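Local coordinates for protein CrataBL (Crataeva tapia, PDB 4IHZ) that is a bark lectin that binds glucose and N-acetylglucosamine and inhibits factor Xa and, less strongly, trypsin, at residues 63-72 and 105-116. Numbering follows the deposited sequence.
Sequences VPLSHNLNIH and FRSLGSWFRIER
Leu69 and Phe112 form a single antiparallel hydrogen-bonded pair, Leu69 N to Phe112 O at 2.8 Å and Phe112 N to Leu69 O at 2.9 Å, where two strands of the beta-trefoil meet at 98°. Only this one pair is bridged, consistent with the steep crossing, and further contacts extend the junction on both flanks. Toward 105-110, the Asn70 amide fastens the loop: OD1 accepts from Arg106 N at 2.9 Å, while ND2, lying over one face of the Trp111 indole, makes weak bonds to Ser110 OG and Ser110 O. Asn68 CB packs at Trp111 CE3, and the Asn68 amide nitrogen lies beyond the opposite indole face. Asn68 OD1 takes both NE and NH2 of Arg113, each at 3.0 Å, from one face of the amide; the fully extended arginine chain (chi2 176°, chi3 -177°) carries its guanidinium there. On the apolar side, Ile71 CD1 makes a CH-pi contact over the Phe112 ring, whereas Leu65 CD2 meets Ile114 CG2 at 3.7 Å. Ser66 N bonds Ile114 O, and a water donating to Pro64 O and accepting from His67 N and Ile114 N fills in beside this bond. In the second shell, Asn68 ND2 is held by Gln56 and Gly129, and Ser110 OG donates to Ser107 O within a type I turn. Backbone bonds thus join the segments directly at this partly buried junction, while two side-chain amides secure the 105-110 loop and Arg113.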
ATOM      1  N   VAL A  63       1.493   1.218 -23.314  1.00 29.73           N
ATOM      2  CA  VAL A  63       0.827   2.290 -22.606  1.00 27.75           C
ATOM      3  C   VAL A  63       0.405   3.399 -23.584  1.00 27.81           C
ATOM      4  O   VAL A  63       1.257   4.010 -24.213  1.00 27.97           O
ATOM      5  CB  VAL A  63       1.794   2.876 -21.554  1.00 26.65           C
ATOM      6  CG1 VAL A  63       1.189   4.080 -20.857  1.00 26.60           C
ATOM      7  CG2 VAL A  63       2.214   1.801 -20.552  1.00 25.44           C
ATOM      8  N   PRO A  64      -0.911   3.677 -23.687  1.00 28.23           N
ATOM      9  CA  PRO A  64      -1.314   4.736 -24.614  1.00 28.60           C
ATOM     10  C   PRO A  64      -1.070   6.098 -24.002  1.00 28.06           C
ATOM     11  O   PRO A  64      -1.194   6.261 -22.790  1.00 27.80           O
ATOM     12  CB  PRO A  64      -2.823   4.525 -24.782  1.00 29.89           C
ATOM     13  CG  PRO A  64      -3.164   3.327 -24.025  1.00 30.91           C
ATOM     14  CD  PRO A  64      -2.078   3.051 -23.041  1.00 28.17           C
ATOM     15  N   LEU A  65      -0.704   7.059 -24.852  1.00 27.03           N
ATOM     16  CA  LEU A  65      -0.569   8.431 -24.423  1.00 26.14           C
ATOM     17  C   LEU A  65      -1.951   9.023 -24.278  1.00 25.98           C
ATOM     18  O   LEU A  65      -2.909   8.569 -24.935  1.00 27.85           O
ATOM     19  CB  LEU A  65       0.206   9.225 -25.494  1.00 25.62           C
ATOM     20  CG  LEU A  65       1.622   8.682 -25.758  1.00 26.92           C
ATOM     21  CD1 LEU A  65       2.377   9.473 -26.813  1.00 28.05           C
ATOM     22  CD2 LEU A  65       2.439   8.618 -24.478  1.00 25.46           C
ATOM     23  N   SER A  66      -2.055  10.070 -23.462  1.00 24.66           N
ATOM     24  CA  SER A  66      -3.288  10.828 -23.321  1.00 25.56           C
ATOM     25  C   SER A  66      -4.463   9.963 -22.869  1.00 27.25           C
ATOM     26  O   SER A  66      -5.609  10.186 -23.266  1.00 27.98           O
ATOM     27  CB  SER A  66      -3.599  11.590 -24.632  1.00 25.93           C
ATOM     28  OG  SER A  66      -2.626  12.582 -24.825  1.00 26.34           O
ATOM     29  N   HIS A  67      -4.164   8.976 -22.010  1.00 26.92           N
ATOM     30  CA  HIS A  67      -5.145   7.961 -21.580  1.00 27.93           C
ATOM     31  C   HIS A  67      -4.894   7.633 -20.098  1.00 26.13           C
ATOM     32  O   HIS A  67      -3.748   7.476 -19.680  1.00 25.17           O
ATOM     33  CB  HIS A  67      -4.978   6.711 -22.457  1.00 30.41           C
ATOM     34  CG  HIS A  67      -5.763   5.520 -22.003  1.00 36.05           C
ATOM     35  ND1 HIS A  67      -7.001   5.202 -22.520  1.00 42.85           N
ATOM     36  CD2 HIS A  67      -5.477   4.559 -21.089  1.00 39.08           C
ATOM     37  CE1 HIS A  67      -7.446   4.096 -21.941  1.00 42.76           C
ATOM     38  NE2 HIS A  67      -6.539   3.686 -21.067  1.00 41.29           N
ATOM     39  N   ASN A  68      -5.963   7.583 -19.303  1.00 25.00           N
ATOM     40  CA  ASN A  68      -5.846   7.302 -17.849  1.00 23.95           C
ATOM     41  C   ASN A  68      -4.970   6.109 -17.559  1.00 23.33           C
ATOM     42  O   ASN A  68      -5.134   5.044 -18.169  1.00 24.43           O
ATOM     43  CB  ASN A  68      -7.229   6.998 -17.262  1.00 24.55           C
ATOM     44  CG  ASN A  68      -8.103   8.233 -17.132  1.00 27.26           C
ATOM     45  OD1 ASN A  68      -7.623   9.358 -17.163  1.00 27.60           O
ATOM     46  ND2 ASN A  68      -9.419   8.009 -16.963  1.00 29.50           N
ATOM     47  N   LEU A  69      -4.057   6.274 -16.602  1.00 22.87           N
ATOM     48  CA  LEU A  69      -3.274   5.174 -16.100  1.00 22.01           C
ATOM     49  C   LEU A  69      -3.001   5.378 -14.606  1.00 20.12           C
ATOM     50  O   LEU A  69      -3.187   6.491 -14.061  1.00 20.35           O
ATOM     51  CB  LEU A  69      -1.953   5.034 -16.855  1.00 22.41           C
ATOM     52  CG  LEU A  69      -1.155   6.314 -17.108  1.00 22.93           C
ATOM     53  CD1 LEU A  69      -0.378   6.627 -15.829  1.00 23.45           C
ATOM     54  CD2 LEU A  69      -0.190   6.124 -18.267  1.00 23.64           C
ATOM     55  N   ASN A  70      -2.614   4.295 -13.947  1.00 19.50           N
ATOM     56  CA  ASN A  70      -2.075   4.387 -12.601  1.00 19.05           C
ATOM     57  C   ASN A  70      -0.574   4.300 -12.699  1.00 18.31           C
ATOM     58  O   ASN A  70      -0.032   3.750 -13.657  1.00 19.51           O
ATOM     59  CB  ASN A  70      -2.621   3.288 -11.675  1.00 19.27           C
ATOM     60  CG  ASN A  70      -4.098   3.450 -11.380  1.00 21.63           C
ATOM     61  OD1 ASN A  70      -4.757   2.498 -11.039  1.00 23.78           O
ATOM     62  ND2 ASN A  70      -4.641   4.651 -11.614  1.00 25.56           N
ATOM     63  N   ILE A  71       0.096   4.839 -11.695  1.00 17.40           N
ATOM     64  CA  ILE A  71       1.542   4.790 -11.590  1.00 16.08           C
ATOM     65  C   ILE A  71       1.811   4.216 -10.216  1.00 16.66           C
ATOM     66  O   ILE A  71       1.164   4.611  -9.238  1.00 17.01           O
ATOM     67  CB  ILE A  71       2.149   6.183 -11.627  1.00 15.51           C
ATOM     68  CG1 ILE A  71       1.766   6.901 -12.921  1.00 16.90           C
ATOM     69  CG2 ILE A  71       3.700   6.106 -11.495  1.00 16.13           C
ATOM     70  CD1 ILE A  71       2.202   8.375 -12.900  1.00 18.80           C
ATOM     71  N   HIS A  72       2.756   3.288 -10.142  1.00 14.90           N
ATOM     72  CA  HIS A  72       3.241   2.869  -8.833  1.00 14.80           C
ATOM     73  C   HIS A  72       4.725   2.730  -8.814  1.00 15.30           C
ATOM     74  O   HIS A  72       5.346   2.449  -9.840  1.00 15.80           O
ATOM     75  CB  HIS A  72       2.538   1.599  -8.346  1.00 15.26           C
ATOM     76  CG  HIS A  72       2.964   0.309  -8.994  1.00 17.06           C
ATOM     77  ND1 HIS A  72       2.255  -0.261 -10.025  1.00 18.52           N
ATOM     78  CD2 HIS A  72       3.956  -0.550  -8.686  1.00 20.15           C
ATOM     79  CE1 HIS A  72       2.806  -1.419 -10.341  1.00 19.35           C
ATOM     80  NE2 HIS A  72       3.832  -1.628  -9.534  1.00 20.02           N
ATOM     81  N   PHE A 105      -5.349   1.579  -6.430  1.00 22.28           N
ATOM     82  CA  PHE A 105      -5.531   1.310  -7.865  1.00 22.03           C
ATOM     83  C   PHE A 105      -6.982   1.591  -8.297  1.00 23.36           C
ATOM     84  O   PHE A 105      -7.948   1.189  -7.620  1.00 23.59           O
ATOM     85  CB  PHE A 105      -5.239  -0.154  -8.225  1.00 22.63           C
ATOM     86  CG  PHE A 105      -3.777  -0.487  -8.443  1.00 22.12           C
ATOM     87  CD1 PHE A 105      -2.951   0.317  -9.221  1.00 22.67           C
ATOM     88  CD2 PHE A 105      -3.269  -1.682  -7.932  1.00 22.45           C
ATOM     89  CE1 PHE A 105      -1.603  -0.054  -9.427  1.00 22.59           C
ATOM     90  CE2 PHE A 105      -1.943  -2.067  -8.115  1.00 24.37           C
ATOM     91  CZ  PHE A 105      -1.102  -1.254  -8.880  1.00 21.26           C
ATOM     92  N   ARG A 106      -7.108   2.294  -9.416  1.00 23.57           N
ATOM     93  CA  ARG A 106      -8.380   2.531 -10.100  1.00 25.84           C
ATOM     94  C   ARG A 106      -9.329   3.423  -9.313  1.00 25.68           C
ATOM     95  O   ARG A 106     -10.504   3.554  -9.679  1.00 28.09           O
ATOM     96  CB  ARG A 106      -9.054   1.220 -10.538  1.00 26.69           C
ATOM     97  CG  ARG A 106      -8.278   0.404 -11.558  1.00 29.66           C
ATOM     98  CD  ARG A 106      -8.933  -0.957 -11.853  1.00 35.58           C
ATOM     99  NE  ARG A 106      -8.835  -1.832 -10.688  1.00 42.37           N
ATOM    100  CZ  ARG A 106      -7.739  -2.515 -10.338  1.00 45.27           C
ATOM    101  NH1 ARG A 106      -6.623  -2.453 -11.066  1.00 46.85           N
ATOM    102  NH2 ARG A 106      -7.761  -3.271  -9.251  1.00 46.80           N
ATOM    103  N   SER A 107      -8.827   4.059  -8.252  1.00 24.91           N
ATOM    104  CA  SER A 107      -9.620   5.003  -7.479  1.00 25.64           C
ATOM    105  C   SER A 107      -9.758   6.337  -8.214  1.00 25.95           C
ATOM    106  O   SER A 107      -8.987   6.671  -9.149  1.00 24.57           O
ATOM    107  CB  SER A 107      -9.067   5.194  -6.060  1.00 25.28           C
ATOM    108  OG  SER A 107      -7.951   6.046  -6.094  1.00 29.25           O
ATOM    109  N   LEU A 108     -10.764   7.102  -7.818  1.00 26.37           N
ATOM    110  CA  LEU A 108     -11.013   8.394  -8.481  1.00 27.59           C
ATOM    111  C   LEU A 108      -9.818   9.315  -8.519  1.00 26.82           C
ATOM    112  O   LEU A 108      -9.684  10.097  -9.468  1.00 26.86           O
ATOM    113  CB  LEU A 108     -12.163   9.148  -7.808  1.00 29.69           C
ATOM    114  CG  LEU A 108     -13.568   8.681  -8.115  1.00 32.04           C
ATOM    115  CD1 LEU A 108     -14.478   9.761  -7.561  1.00 36.35           C
ATOM    116  CD2 LEU A 108     -13.743   8.512  -9.624  1.00 33.74           C
ATOM    117  N   GLY A 109      -8.971   9.233  -7.482  1.00 25.05           N
ATOM    118  CA  GLY A 109      -7.878  10.169  -7.311  1.00 24.37           C
ATOM    119  C   GLY A 109      -6.572   9.625  -7.869  1.00 22.23           C
ATOM    120  O   GLY A 109      -5.563  10.299  -7.777  1.00 23.22           O
ATOM    121  N   SER A 110      -6.622   8.447  -8.504  1.00 21.99           N
ATOM    122  CA  SER A 110      -5.423   7.672  -8.905  1.00 21.03           C
ATOM    123  C   SER A 110      -4.930   7.934 -10.323  1.00 19.65           C
ATOM    124  O   SER A 110      -3.904   7.397 -10.735  1.00 19.56           O
ATOM    125  CB  SER A 110      -5.726   6.142  -8.854  1.00 22.25           C
ATOM    126  OG  SER A 110      -6.652   5.723  -9.896  1.00 23.14           O
ATOM    127  N   TRP A 111      -5.701   8.686 -11.105  1.00 20.55           N
ATOM    128  CA  TRP A 111      -5.466   8.717 -12.537  1.00 19.69           C
ATOM    129  C   TRP A 111      -4.496   9.797 -12.988  1.00 20.08           C
ATOM    130  O   TRP A 111      -4.688  11.010 -12.730  1.00 20.47           O
ATOM    131  CB  TRP A 111      -6.804   8.875 -13.281  1.00 21.13           C
ATOM    132  CG  TRP A 111      -7.744   7.706 -13.017  1.00 20.62           C
ATOM    133  CD1 TRP A 111      -8.938   7.744 -12.346  1.00 21.80           C
ATOM    134  CD2 TRP A 111      -7.541   6.331 -13.395  1.00 20.98           C
ATOM    135  NE1 TRP A 111      -9.505   6.489 -12.299  1.00 22.90           N
ATOM    136  CE2 TRP A 111      -8.681   5.600 -12.934  1.00 22.79           C
ATOM    137  CE3 TRP A 111      -6.524   5.642 -14.078  1.00 22.56           C
ATOM    138  CZ2 TRP A 111      -8.830   4.219 -13.145  1.00 25.22           C
ATOM    139  CZ3 TRP A 111      -6.670   4.256 -14.284  1.00 24.25           C
ATOM    140  CH2 TRP A 111      -7.817   3.560 -13.811  1.00 25.32           C
ATOM    141  N   PHE A 112      -3.461   9.339 -13.675  1.00 20.04           N
ATOM    142  CA  PHE A 112      -2.520  10.243 -14.356  1.00 19.24           C
ATOM    143  C   PHE A 112      -2.559   9.932 -15.839  1.00 20.16           C
ATOM    144  O   PHE A 112      -3.133   8.916 -16.261  1.00 19.95           O
ATOM    145  CB  PHE A 112      -1.098   9.990 -13.829  1.00 18.83           C
ATOM    146  CG  PHE A 112      -0.914  10.336 -12.381  1.00 19.81           C
ATOM    147  CD1 PHE A 112      -0.319  11.550 -12.025  1.00 18.29           C
ATOM    148  CD2 PHE A 112      -1.309   9.436 -11.359  1.00 19.82           C
ATOM    149  CE1 PHE A 112      -0.125  11.886 -10.702  1.00 18.36           C
ATOM    150  CE2 PHE A 112      -1.129   9.758 -10.019  1.00 18.47           C
ATOM    151  CZ  PHE A 112      -0.520  10.961  -9.675  1.00 15.38           C
ATOM    152  N   ARG A 113      -1.923  10.781 -16.643  1.00 19.57           N
ATOM    153  CA  ARG A 113      -1.689  10.441 -18.033  1.00 19.96           C
ATOM    154  C   ARG A 113      -0.295  10.884 -18.410  1.00 19.74           C
ATOM    155  O   ARG A 113       0.254  11.796 -17.798  1.00 19.53           O
ATOM    156  CB  ARG A 113      -2.688  11.159 -18.980  1.00 20.23           C
ATOM    157  CG  ARG A 113      -4.128  10.806 -18.661  1.00 22.23           C
ATOM    158  CD  ARG A 113      -5.091  11.590 -19.543  1.00 23.16           C
ATOM    159  NE  ARG A 113      -6.441  11.236 -19.120  1.00 26.19           N
ATOM    160  CZ  ARG A 113      -7.545  11.554 -19.780  1.00 29.51           C
ATOM    161  NH1 ARG A 113      -7.467  12.248 -20.914  1.00 29.29           N
ATOM    162  NH2 ARG A 113      -8.714  11.170 -19.294  1.00 30.53           N
ATOM    163  N   ILE A 114       0.245  10.239 -19.442  1.00 20.78           N
ATOM    164  CA  ILE A 114       1.498  10.669 -20.079  1.00 19.86           C
ATOM    165  C   ILE A 114       1.084  11.392 -21.366  1.00 21.15           C
ATOM    166  O   ILE A 114       0.355  10.826 -22.188  1.00 22.93           O
ATOM    167  CB  ILE A 114       2.389   9.478 -20.433  1.00 19.64           C
ATOM    168  CG1 ILE A 114       2.801   8.741 -19.150  1.00 19.06           C
ATOM    169  CG2 ILE A 114       3.647   9.957 -21.200  1.00 20.70           C
ATOM    170  CD1 ILE A 114       3.546   7.396 -19.399  1.00 21.69           C
ATOM    171  N   GLU A 115       1.509  12.641 -21.506  1.00 20.54           N
ATOM    172  CA  GLU A 115       1.172  13.417 -22.726  1.00 21.37           C
ATOM    173  C   GLU A 115       2.413  13.896 -23.399  1.00 22.01           C
ATOM    174  O   GLU A 115       3.409  14.175 -22.734  1.00 22.20           O
ATOM    175  CB  GLU A 115       0.265  14.603 -22.404  1.00 22.43           C
ATOM    176  CG  GLU A 115      -1.107  14.152 -21.875  1.00 23.87           C
ATOM    177  CD  GLU A 115      -2.039  15.271 -21.469  1.00 27.95           C
ATOM    178  OE1 GLU A 115      -1.659  16.465 -21.539  1.00 31.22           O
ATOM    179  OE2 GLU A 115      -3.179  14.939 -21.040  1.00 30.31           O
ATOM    180  N   ARG A 116       2.368  14.033 -24.730  1.00 22.16           N
ATOM    181  CA  ARG A 116       3.520  14.647 -25.396  1.00 23.34           C
ATOM    182  C   ARG A 116       3.642  16.123 -25.029  1.00 23.39           C
ATOM    183  O   ARG A 116       2.649  16.818 -24.844  1.00 24.10           O
ATOM    184  CB  ARG A 116       3.451  14.510 -26.910  1.00 23.68           C
ATOM    185  CG  ARG A 116       3.526  13.067 -27.356  1.00 24.91           C
ATOM    186  CD  ARG A 116       3.812  12.980 -28.834  1.00 26.63           C
ATOM    187  NE  ARG A 116       4.053  11.582 -29.225  1.00 27.57           N
ATOM    188  CZ  ARG A 116       5.209  10.936 -29.035  1.00 27.81           C
ATOM    189  NH1 ARG A 116       6.250  11.532 -28.465  1.00 26.93           N
ATOM    190  NH2 ARG A 116       5.304   9.664 -29.400  1.00 30.62           N
TER
HETATM  191  O   HOH W   1      -1.386   8.227 -20.820  1.00 22.59           O
HETATM  192  O   HOH W   2      -1.776   6.049  -9.781  1.00 17.52           O